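Local coordinates for protein integral membrane indolylacetylinositol arabinosyltransferase EmbC (Mycolicibacterium smegmatis, PDB 7BVE) that probably transfers arabinose units to build cell-wall arabinan, and is bound here to the antituberculosis drug ethambutol, at residues A278-I283 with N380-E385; L284-V289 with M296-R301; S308-Y313 with S424-I429; P386-G391 with F576-G581. All blocks are in the same frame, centred on the assembly; numbering follows the deposited sequence.

The four contacts spread outward from the ethambutol pocket through the GT-C module. Contact 1 supplies Asp279, Tyr282, Ile283 and Arg383 to the drug's pocket. Contact 2 shares helix 281-293 with it, their centres about 12 Å apart, and Tyr282 OH lies 2.8 Å from Asn298 OD1, a probable hydrogen bond. Contacts 3 and 4 both touch contact 1, with centres about 13 and 14 Å from its own: Tyr313 packs on the backbone around Pro384, and Glu385 on Val578. They also touch each other, Thr427 OG1 meeting Ile388 CD1 at 3.4 Å. Contacts 2 and 4 remain apart, about 12 Å between nearest atoms, with contact 1 joining them.

Contact 1 of 4, residues A278-I283 with N380-E385; sequences ADDGYI and NGLRPE. With 95E (Ethambutol), chain G; PO4 (phosphate ion), chain F.
Asp280, Ile283 and Leu382 form the close-packed part of this buried contact. The backbone N of Leu382 donates to Asp280 OD1 over 3.1 Å, in a nearly straight bond (166°) that arrives from above the carboxylate plane. Gly381 suits the neighbouring position because a CB there would collide with that OD1. Alongside, the branched Ile283 brings CG2 to within 4.3 Å of Leu382 CB and rests CD1 against the Leu382 carbonyl. The acidic pair Asp279-Asp280, just ahead of helix 281-293, is consistent with the aspartate motif of GT-C glycosyltransferases, and Asp279 faces the ethambutol pocket. Packing is looser here, where Asp279 and Arg383 cross obliquely beside ethambutol and phosphate. Asp279 OD2 makes a salt bridge to Arg383 NH1 at 2.8 Å, the carboxylate and guanidinium planes turned 52° apart. The same OD2 lies 3.0 Å from amine N9 of ethambutol, so the guanidinium and, if protonated, the amine would probably favour its ionised form. A bend at chi3 (62°) steers Arg383 past the drug, and its NH2 donates to phosphate O1 at 3.2 Å. The Arg383 NH2 to Glu385 OE2 salt bridge is long, at 4.0 Å. Tyr282 lays one ring face against ethambutol N6.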
# COMPACT_ATOMS: atom_id res chain seq x y z
N ALA A 278 -3.11 1.84 21.13
CA ALA A 278 -2.52 3.13 20.82
C ALA A 278 -3.26 4.28 21.50
O ALA A 278 -2.63 5.21 22.01
CB ALA A 278 -2.50 3.35 19.31
N ASP A 279 -4.59 4.22 21.54
CA ASP A 279 -5.40 5.34 22.00
C ASP A 279 -5.86 5.09 23.44
O ASP A 279 -7.01 4.78 23.71
CB ASP A 279 -6.58 5.53 21.07
CG ASP A 279 -6.15 5.93 19.69
OD1 ASP A 279 -5.10 6.59 19.57
OD2 ASP A 279 -6.84 5.57 18.72
N ASP A 280 -4.94 5.26 24.36
CA ASP A 280 -5.28 5.26 25.78
C ASP A 280 -4.96 6.57 26.45
O ASP A 280 -5.74 7.05 27.27
CB ASP A 280 -4.55 4.13 26.50
CG ASP A 280 -5.01 2.77 26.05
OD1 ASP A 280 -6.16 2.65 25.59
OD2 ASP A 280 -4.21 1.83 26.17
N GLY A 281 -3.81 7.17 26.12
CA GLY A 281 -3.51 8.49 26.64
C GLY A 281 -4.38 9.56 26.03
O GLY A 281 -4.68 10.57 26.66
N TYR A 282 -4.83 9.32 24.79
CA TYR A 282 -5.77 10.18 24.10
C TYR A 282 -7.07 10.31 24.88
O TYR A 282 -7.48 11.41 25.29
CB TYR A 282 -6.03 9.57 22.72
CG TYR A 282 -6.64 10.48 21.70
CD1 TYR A 282 -8.01 10.64 21.60
CD2 TYR A 282 -5.85 11.22 20.85
CE1 TYR A 282 -8.55 11.49 20.67
CE2 TYR A 282 -6.39 12.07 19.92
CZ TYR A 282 -7.73 12.20 19.84
OH TYR A 282 -8.27 13.05 18.91
N ILE A 283 -7.71 9.17 25.15
CA ILE A 283 -8.98 9.13 25.86
C ILE A 283 -8.82 9.51 27.33
O ILE A 283 -9.70 10.17 27.90
CB ILE A 283 -9.59 7.72 25.69
CG1 ILE A 283 -9.86 7.48 24.21
CG2 ILE A 283 -10.87 7.56 26.45
CD1 ILE A 283 -10.21 6.07 23.90
N ASN A 380 -7.19 -4.48 25.08
CA ASN A 380 -6.61 -4.15 26.38
C ASN A 380 -6.41 -2.64 26.51
O ASN A 380 -5.30 -2.13 26.57
CB ASN A 380 -5.30 -4.89 26.60
CG ASN A 380 -4.86 -4.88 28.05
OD1 ASN A 380 -5.60 -4.44 28.92
ND2 ASN A 380 -3.65 -5.31 28.30
N GLY A 381 -7.51 -1.91 26.59
CA GLY A 381 -7.41 -0.48 26.66
C GLY A 381 -8.72 0.19 27.00
O GLY A 381 -9.64 -0.43 27.53
N LEU A 382 -8.79 1.48 26.68
CA LEU A 382 -9.92 2.33 27.00
C LEU A 382 -10.82 2.61 25.81
O LEU A 382 -11.75 3.40 25.92
CB LEU A 382 -9.42 3.64 27.60
CG LEU A 382 -8.65 3.51 28.90
CD1 LEU A 382 -8.15 4.85 29.35
CD2 LEU A 382 -9.53 2.90 29.94
N ARG A 383 -10.56 1.96 24.67
CA ARG A 383 -11.33 2.19 23.45
C ARG A 383 -12.75 1.64 23.59
O ARG A 383 -13.05 0.90 24.53
CB ARG A 383 -10.58 1.54 22.29
CG ARG A 383 -9.38 2.37 21.87
CD ARG A 383 -8.75 1.92 20.59
NE ARG A 383 -9.68 2.03 19.46
CZ ARG A 383 -9.92 3.15 18.80
NH1 ARG A 383 -9.32 4.28 19.16
NH2 ARG A 383 -10.77 3.16 17.80
N PRO A 384 -13.68 2.02 22.70
CA PRO A 384 -15.04 1.49 22.82
C PRO A 384 -15.24 0.07 22.32
O PRO A 384 -16.37 -0.41 22.34
CB PRO A 384 -15.85 2.47 21.96
CG PRO A 384 -14.92 2.98 20.99
CD PRO A 384 -13.64 3.11 21.71
N GLU A 385 -14.19 -0.63 21.91
CA GLU A 385 -14.26 -1.96 21.32
C GLU A 385 -14.82 -3.05 22.24
O GLU A 385 -15.65 -3.85 21.76
CB GLU A 385 -12.86 -2.35 20.81
CG GLU A 385 -12.23 -1.34 19.89
CD GLU A 385 -12.90 -1.26 18.56
OE1 GLU A 385 -13.37 -2.32 18.10
OE2 GLU A 385 -12.96 -0.17 17.98
C2 95E G . -11.04 10.34 18.40
O12 95E G . -4.35 5.88 15.74
C11 95E G . -5.46 6.23 15.95
C10 95E G . -5.85 7.70 15.87
C13 95E G . -4.62 8.60 15.84
C14 95E G . -4.44 9.31 14.50
N9 95E G . -6.67 8.06 17.01
C8 95E G . -8.05 7.93 16.62
C7 95E G . -8.87 9.05 17.23
N6 95E G . -9.25 8.71 18.58
C3 95E G . -10.68 8.88 18.67
O1 95E G . -11.54 10.62 17.37
C4 95E G . -11.13 8.49 20.07
C5 95E G . -10.25 7.37 20.61
P PO4 F . -11.62 6.41 15.46
O1 PO4 F . -12.32 5.73 16.61
O2 PO4 F . -10.18 5.99 15.42
O3 PO4 F . -12.30 6.01 14.17
O4 PO4 F . -11.70 7.90 15.62

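Contact 2 of 4, residues L284-V289 with M296-R301; sequences LTMARV and MANYYR
Helix 281-293 and the loop that folds back along it form one wall of the ethambutol site, the chain reversing over a few residues so that 296-301 packs on the helix it has just left. Met286 lies at the middle of the contact. Its CG is anti to the carbonyl carbon and the chain bends at chi3 (62°), which brings CE beside the Ala297 carbonyl. Met296 crosses it at about a right angle: bent at chi2 and chi3, it rests its terminal CE 3.7 Å from Met286 CB and against the Met286 carbonyl. The long unbranched methionines suit this place, since each can curl to follow the backbone of the other segment. Tyr299, with CG anti to its backbone N, runs past Met286 in the opposite direction. One ring face receives Val289 in an off-centre CH-pi contact, CG2 standing 4.3 Å from the centroid of the Tyr299 ring. Thr285 brings its methyl CG2 obliquely to the CD2/CE2 side of that ring, across from the Val289 contact at CD1/CE1, 3.7 Å from Tyr299 CE2, and meets the hydroxyl end of Tyr300 as well. Within the loop, Tyr299 CD2 sits 3.9 Å above the centre of the Tyr300 ring, so the two tyrosines brace each other. The polar tips find their main partners elsewhere: Thr285 OG1 bonds to Gly281 O, and Tyr299 OH to Phe977 O in the C-terminal region. The chemistry across the contact is therefore mostly apolar, consistent with a packed helix-loop unit from which Asn298 touches ethambutol.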
# COMPACT_ATOMS: atom_id res chain seq x y z
N LEU A 284 -7.69 9.17 27.94
CA LEU A 284 -7.49 9.54 29.34
C LEU A 284 -7.30 11.05 29.50
O LEU A 284 -7.83 11.65 30.44
CB LEU A 284 -6.30 8.78 29.91
CG LEU A 284 -6.02 8.96 31.40
CD1 LEU A 284 -7.17 8.44 32.23
CD2 LEU A 284 -4.74 8.28 31.79
N THR A 285 -6.62 11.69 28.55
CA THR A 285 -6.43 13.14 28.63
C THR A 285 -7.72 13.89 28.33
O THR A 285 -8.03 14.88 29.01
CB THR A 285 -5.32 13.54 27.66
OG1 THR A 285 -4.16 12.76 27.93
CG2 THR A 285 -4.97 14.98 27.85
N MET A 286 -8.49 13.41 27.34
CA MET A 286 -9.82 13.96 27.07
C MET A 286 -10.73 13.88 28.30
O MET A 286 -11.35 14.87 28.69
CB MET A 286 -10.46 13.21 25.91
CG MET A 286 -9.90 13.48 24.56
SD MET A 286 -10.67 12.35 23.40
CE MET A 286 -12.35 12.87 23.56
N ALA A 287 -10.80 12.69 28.91
CA ALA A 287 -11.66 12.49 30.06
C ALA A 287 -11.17 13.26 31.28
O ALA A 287 -11.97 13.58 32.16
CB ALA A 287 -11.74 11.00 30.39
N ARG A 288 -9.88 13.57 31.35
CA ARG A 288 -9.40 14.29 32.51
C ARG A 288 -9.69 15.78 32.40
O ARG A 288 -10.01 16.43 33.40
CB ARG A 288 -7.91 14.03 32.72
CG ARG A 288 -7.48 14.39 34.12
CD ARG A 288 -5.99 14.32 34.34
NE ARG A 288 -5.41 13.01 34.13
CZ ARG A 288 -4.11 12.77 34.25
NH1 ARG A 288 -3.29 13.73 34.62
NH2 ARG A 288 -3.64 11.56 34.03
N VAL A 289 -9.61 16.35 31.19
CA VAL A 289 -9.84 17.79 31.06
C VAL A 289 -11.31 18.17 30.87
O VAL A 289 -11.66 19.36 31.02
CB VAL A 289 -9.01 18.38 29.91
CG1 VAL A 289 -7.56 18.08 30.12
CG2 VAL A 289 -9.48 17.86 28.59
N MET A 296 -17.40 17.89 26.57
CA MET A 296 -16.49 16.82 26.15
C MET A 296 -15.88 17.20 24.81
O MET A 296 -16.35 16.78 23.76
CB MET A 296 -17.23 15.49 26.05
CG MET A 296 -16.31 14.30 25.91
SD MET A 296 -15.60 13.86 27.49
CE MET A 296 -13.99 13.36 26.97
N ALA A 297 -14.80 17.96 24.85
CA ALA A 297 -14.10 18.38 23.65
C ALA A 297 -13.16 17.29 23.17
O ALA A 297 -12.59 16.55 23.97
CB ALA A 297 -13.29 19.65 23.88
N ASN A 298 -12.98 17.21 21.86
CA ASN A 298 -11.84 16.50 21.32
C ASN A 298 -10.64 17.41 21.44
O ASN A 298 -10.66 18.55 20.94
CB ASN A 298 -12.09 16.08 19.88
CG ASN A 298 -11.08 15.08 19.39
OD1 ASN A 298 -10.12 14.76 20.07
ND2 ASN A 298 -11.33 14.54 18.22
N TYR A 299 -9.59 16.92 22.08
CA TYR A 299 -8.62 17.82 22.68
C TYR A 299 -7.43 18.05 21.77
O TYR A 299 -6.87 19.15 21.75
CB TYR A 299 -8.21 17.22 24.02
CG TYR A 299 -7.27 18.00 24.88
CD1 TYR A 299 -7.67 19.16 25.50
CD2 TYR A 299 -6.00 17.52 25.13
CE1 TYR A 299 -6.81 19.85 26.32
CE2 TYR A 299 -5.14 18.20 25.94
CZ TYR A 299 -5.55 19.36 26.54
OH TYR A 299 -4.69 20.03 27.35
N TYR A 300 -7.06 17.05 21.00
CA TYR A 300 -5.85 17.12 20.19
C TYR A 300 -6.11 17.55 18.75
O TYR A 300 -5.15 17.77 18.02
CB TYR A 300 -5.14 15.77 20.20
CG TYR A 300 -4.60 15.36 21.55
CD1 TYR A 300 -3.41 15.88 22.02
CD2 TYR A 300 -5.27 14.46 22.35
CE1 TYR A 300 -2.91 15.52 23.24
CE2 TYR A 300 -4.78 14.09 23.57
CZ TYR A 300 -3.60 14.62 24.01
OH TYR A 300 -3.11 14.24 25.23
N ARG A 301 -7.36 17.68 18.33
CA ARG A 301 -7.62 17.97 16.93
C ARG A 301 -8.97 18.66 16.81
O ARG A 301 -9.81 18.57 17.71
CB ARG A 301 -7.53 16.68 16.09
CG ARG A 301 -7.43 16.85 14.59
CD ARG A 301 -7.07 15.55 13.91
NE ARG A 301 -7.09 15.70 12.47
CZ ARG A 301 -6.10 16.17 11.72
NH1 ARG A 301 -6.26 16.26 10.42
NH2 ARG A 301 -4.96 16.55 12.26

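Contact 3 of 4, residues S308-Y313 with S424-I429; sequences SPFGWY and SGPTGI
Three aromatic side chains of 308-313 meet the bend at Ser424-Pro426 in three different ways, with the touching parts of the two segments running in roughly opposite directions, 152° apart. Phe310 uses its faces. Its ring lies between two prolines, Pro309 CG standing 3.6 Å above one side and Pro426 N 4.0 Å above the other, both offset toward the rim, while CE1 of Phe310 approaches the Gly425 carbonyl O at 3.6 Å. The flat ring and the rigid prolines complement each other well. Tyr313, by contrast, presents its edge: CE1 comes to the Ser424 carbonyl O at 3.7 Å, with that oxygen in the plane of the ring. Segment 424-429 interrupts a predicted membrane span of this GT-C protein, linking helix 409-422 to helix 432-436, and the turn is tightened by Gly428 N bonding to Gly425 O over 3.1 Å. The indole N-H of Trp312 is shared weakly between Ser424 OG and Leu420 O; from NE1 to Ser424 OG is 3.5 Å, at an angle of 135°. Its chi1 of 57° puts CG between the backbone N and carbonyl carbon. Tyr313 takes the same crowded position, and its CB sits over one face of the indole, toward the rim, 3.7 Å above the plane. At the backbone angles of Gly311 a CB would press on the preceding carbonyl O, so glycine suits the turn between Phe310 and Trp312.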
# COMPACT_ATOMS: atom_id res chain seq x y z
N SER A 308 -19.36 14.77 19.18
CA SER A 308 -20.69 15.37 19.14
C SER A 308 -21.80 14.35 19.39
O SER A 308 -22.52 14.55 20.37
CB SER A 308 -20.86 16.20 17.85
OG SER A 308 -19.93 17.26 17.77
N PRO A 309 -21.99 13.22 18.62
CA PRO A 309 -22.95 12.23 19.14
C PRO A 309 -22.28 11.08 19.88
O PRO A 309 -22.97 10.32 20.57
CB PRO A 309 -23.66 11.75 17.88
CG PRO A 309 -22.63 11.76 16.89
CD PRO A 309 -21.72 12.91 17.19
N PHE A 310 -20.97 10.94 19.78
CA PHE A 310 -20.28 9.74 20.22
C PHE A 310 -19.58 9.99 21.54
O PHE A 310 -19.22 11.12 21.87
CB PHE A 310 -19.27 9.27 19.19
CG PHE A 310 -19.87 8.92 17.88
CD1 PHE A 310 -20.65 7.79 17.73
CD2 PHE A 310 -19.63 9.70 16.77
CE1 PHE A 310 -21.20 7.47 16.51
CE2 PHE A 310 -20.17 9.38 15.55
CZ PHE A 310 -20.96 8.26 15.42
N GLY A 311 -19.38 8.92 22.29
CA GLY A 311 -18.67 9.00 23.55
C GLY A 311 -19.54 9.39 24.72
O GLY A 311 -19.26 10.37 25.41
N TRP A 312 -20.61 8.64 24.96
CA TRP A 312 -21.43 8.86 26.14
C TRP A 312 -20.78 8.34 27.41
O TRP A 312 -21.20 8.72 28.50
CB TRP A 312 -22.81 8.20 25.98
CG TRP A 312 -22.76 6.73 25.69
CD1 TRP A 312 -22.76 6.14 24.47
CD2 TRP A 312 -22.71 5.66 26.65
NE1 TRP A 312 -22.71 4.78 24.61
CE2 TRP A 312 -22.67 4.46 25.94
CE3 TRP A 312 -22.68 5.61 28.05
CZ2 TRP A 312 -22.61 3.22 26.56
CZ3 TRP A 312 -22.61 4.39 28.67
CH2 TRP A 312 -22.58 3.21 27.92
N TYR A 313 -19.77 7.49 27.30
CA TYR A 313 -19.17 6.81 28.44
C TYR A 313 -17.86 7.45 28.88
O TYR A 313 -17.28 7.02 29.88
CB TYR A 313 -18.97 5.33 28.10
CG TYR A 313 -17.87 5.08 27.11
CD1 TYR A 313 -18.09 5.23 25.75
CD2 TYR A 313 -16.61 4.68 27.54
CE1 TYR A 313 -17.07 5.02 24.85
CE2 TYR A 313 -15.60 4.47 26.66
CZ TYR A 313 -15.83 4.63 25.32
OH TYR A 313 -14.79 4.41 24.46
N SER A 424 -21.37 4.49 20.78
CA SER A 424 -20.16 4.43 21.58
C SER A 424 -18.98 5.02 20.82
O SER A 424 -18.21 5.80 21.37
CB SER A 424 -19.85 2.99 21.97
OG SER A 424 -20.86 2.46 22.80
N GLY A 425 -18.84 4.64 19.56
CA GLY A 425 -17.85 5.20 18.68
C GLY A 425 -18.32 5.03 17.26
O GLY A 425 -19.37 4.43 17.01
N PRO A 426 -17.56 5.55 16.29
CA PRO A 426 -17.96 5.40 14.88
C PRO A 426 -17.87 3.97 14.38
O PRO A 426 -18.49 3.66 13.35
CB PRO A 426 -16.98 6.31 14.14
CG PRO A 426 -16.50 7.26 15.17
CD PRO A 426 -16.44 6.49 16.44
N THR A 427 -17.14 3.10 15.06
CA THR A 427 -17.07 1.69 14.75
C THR A 427 -18.26 0.91 15.27
O THR A 427 -18.37 -0.29 15.00
CB THR A 427 -15.79 1.09 15.32
OG1 THR A 427 -15.83 1.15 16.75
CG2 THR A 427 -14.61 1.89 14.85
N GLY A 428 -19.17 1.56 15.99
CA GLY A 428 -20.37 0.92 16.50
C GLY A 428 -21.42 0.62 15.46
O GLY A 428 -22.47 0.07 15.81
N ILE A 429 -21.17 0.93 14.19
CA ILE A 429 -22.09 0.64 13.10
C ILE A 429 -22.17 -0.86 12.80
O ILE A 429 -23.05 -1.29 12.06
CB ILE A 429 -21.66 1.47 11.87
CG1 ILE A 429 -22.80 1.65 10.87
CG2 ILE A 429 -20.46 0.85 11.19
CD1 ILE A 429 -22.51 2.65 9.81

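Contact 4 of 4, residues P386-G391 with F576-G581; sequences PIIALG and FGVFAG
Close packing through small residues in the transmembrane bundle of the GT-C module brings helix 385-405 against the start of the predicted membrane span 574-594. Pro386, in the first turn of the helix, faces away from this partner and touches Trp375, Thr334 and Met337; a proline is well placed there, where its missing N-H costs no helical bond. Ile387 likewise serves another neighbour, touching Ser424. Ile388 is the first to engage 576-581. With CG1 anti to the carbonyl carbon (chi1 -62°), its CG2 branch lies anti to the backbone N and meets Val578 CG1 at 3.7 Å. The two beta-branched side chains lie side by side and point the same way, so that they touch along their flanks. Ala389 comes next and carries the centre of the contact. Its CA approaches the CA of Val578 to 4.7 Å, a separation that the short methyl permits. That methyl lies over the partner backbone, CB of Ala389 being 4.1 Å from Gly577 O. Gly577 and Gly581 are four residues apart, a GxxxG-like sequence spacing. Gly577 offers its carbonyl O, whereas at Gly581 the missing side chain matters, since a CB there would stand 3.3 Å from the carbonyl O of Ala389. Leu390 turns away again, while the Gly391 carbonyl bonds onward to Thr395 OG1 within the helix. Beside Gly581 the Ala389 methyl meets bare backbone, its CB 4.3 Å from Gly581 N.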
# COMPACT_ATOMS: atom_id res chain seq x y z
N PRO A 386 -14.46 -3.16 23.54
CA PRO A 386 -15.17 -4.14 24.39
C PRO A 386 -16.63 -3.82 24.64
O PRO A 386 -17.43 -4.75 24.79
CB PRO A 386 -14.37 -4.11 25.69
CG PRO A 386 -13.67 -2.86 25.70
CD PRO A 386 -13.31 -2.60 24.30
N ILE A 387 -16.98 -2.53 24.69
CA ILE A 387 -18.38 -2.13 24.86
C ILE A 387 -19.21 -2.59 23.67
O ILE A 387 -20.30 -3.14 23.83
CB ILE A 387 -18.48 -0.60 25.05
CG1 ILE A 387 -17.82 -0.14 26.35
CG2 ILE A 387 -19.92 -0.15 25.07
CD1 ILE A 387 -16.42 0.39 26.18
N ILE A 388 -18.67 -2.42 22.47
CA ILE A 388 -19.38 -2.79 21.25
C ILE A 388 -19.46 -4.31 21.12
O ILE A 388 -20.50 -4.84 20.70
CB ILE A 388 -18.71 -2.12 20.04
CG1 ILE A 388 -18.78 -0.61 20.18
CG2 ILE A 388 -19.40 -2.50 18.77
CD1 ILE A 388 -17.90 0.13 19.23
N ALA A 389 -18.41 -5.03 21.51
CA ALA A 389 -18.43 -6.49 21.46
C ALA A 389 -19.48 -7.08 22.42
O ALA A 389 -20.30 -7.92 22.03
CB ALA A 389 -17.05 -7.04 21.79
N LEU A 390 -19.47 -6.61 23.67
CA LEU A 390 -20.46 -7.08 24.63
C LEU A 390 -21.87 -6.63 24.27
O LEU A 390 -22.83 -7.36 24.52
CB LEU A 390 -20.06 -6.60 26.03
CG LEU A 390 -20.88 -7.07 27.22
CD1 LEU A 390 -20.85 -8.57 27.32
CD2 LEU A 390 -20.33 -6.46 28.48
N GLY A 391 -22.01 -5.48 23.61
CA GLY A 391 -23.33 -5.04 23.19
C GLY A 391 -23.90 -5.85 22.05
O GLY A 391 -25.10 -6.09 22.00
N PHE A 576 -11.01 -4.26 14.33
CA PHE A 576 -11.44 -5.65 14.30
C PHE A 576 -11.76 -6.20 15.67
O PHE A 576 -12.19 -7.35 15.77
CB PHE A 576 -10.38 -6.54 13.66
CG PHE A 576 -10.25 -6.39 12.17
CD1 PHE A 576 -11.21 -6.90 11.33
CD2 PHE A 576 -9.13 -5.79 11.61
CE1 PHE A 576 -11.09 -6.78 9.97
CE2 PHE A 576 -9.00 -5.68 10.25
CZ PHE A 576 -9.98 -6.18 9.43
N GLY A 577 -11.57 -5.42 16.73
CA GLY A 577 -11.86 -5.87 18.08
C GLY A 577 -13.33 -6.02 18.41
O GLY A 577 -13.65 -6.53 19.48
N VAL A 578 -14.22 -5.58 17.52
CA VAL A 578 -15.66 -5.77 17.70
C VAL A 578 -16.10 -7.20 17.44
O VAL A 578 -17.24 -7.55 17.76
CB VAL A 578 -16.47 -4.86 16.76
CG1 VAL A 578 -16.22 -3.43 17.07
CG2 VAL A 578 -16.11 -5.13 15.32
N PHE A 579 -15.24 -8.04 16.87
CA PHE A 579 -15.57 -9.41 16.55
C PHE A 579 -15.18 -10.38 17.65
O PHE A 579 -15.16 -11.58 17.42
CB PHE A 579 -14.89 -9.84 15.25
CG PHE A 579 -15.39 -9.12 14.04
CD1 PHE A 579 -16.57 -9.50 13.44
CD2 PHE A 579 -14.67 -8.08 13.50
CE1 PHE A 579 -17.03 -8.84 12.33
CE2 PHE A 579 -15.13 -7.41 12.38
CZ PHE A 579 -16.30 -7.79 11.80
N ALA A 580 -14.86 -9.88 18.84
CA ALA A 580 -14.39 -10.77 19.90
C ALA A 580 -15.52 -11.56 20.55
O ALA A 580 -15.26 -12.57 21.19
CB ALA A 580 -13.64 -9.98 20.96
N GLY A 581 -16.77 -11.12 20.39
CA GLY A 581 -17.90 -11.87 20.91
C GLY A 581 -18.42 -12.88 19.93
O GLY A 581 -18.89 -13.96 20.31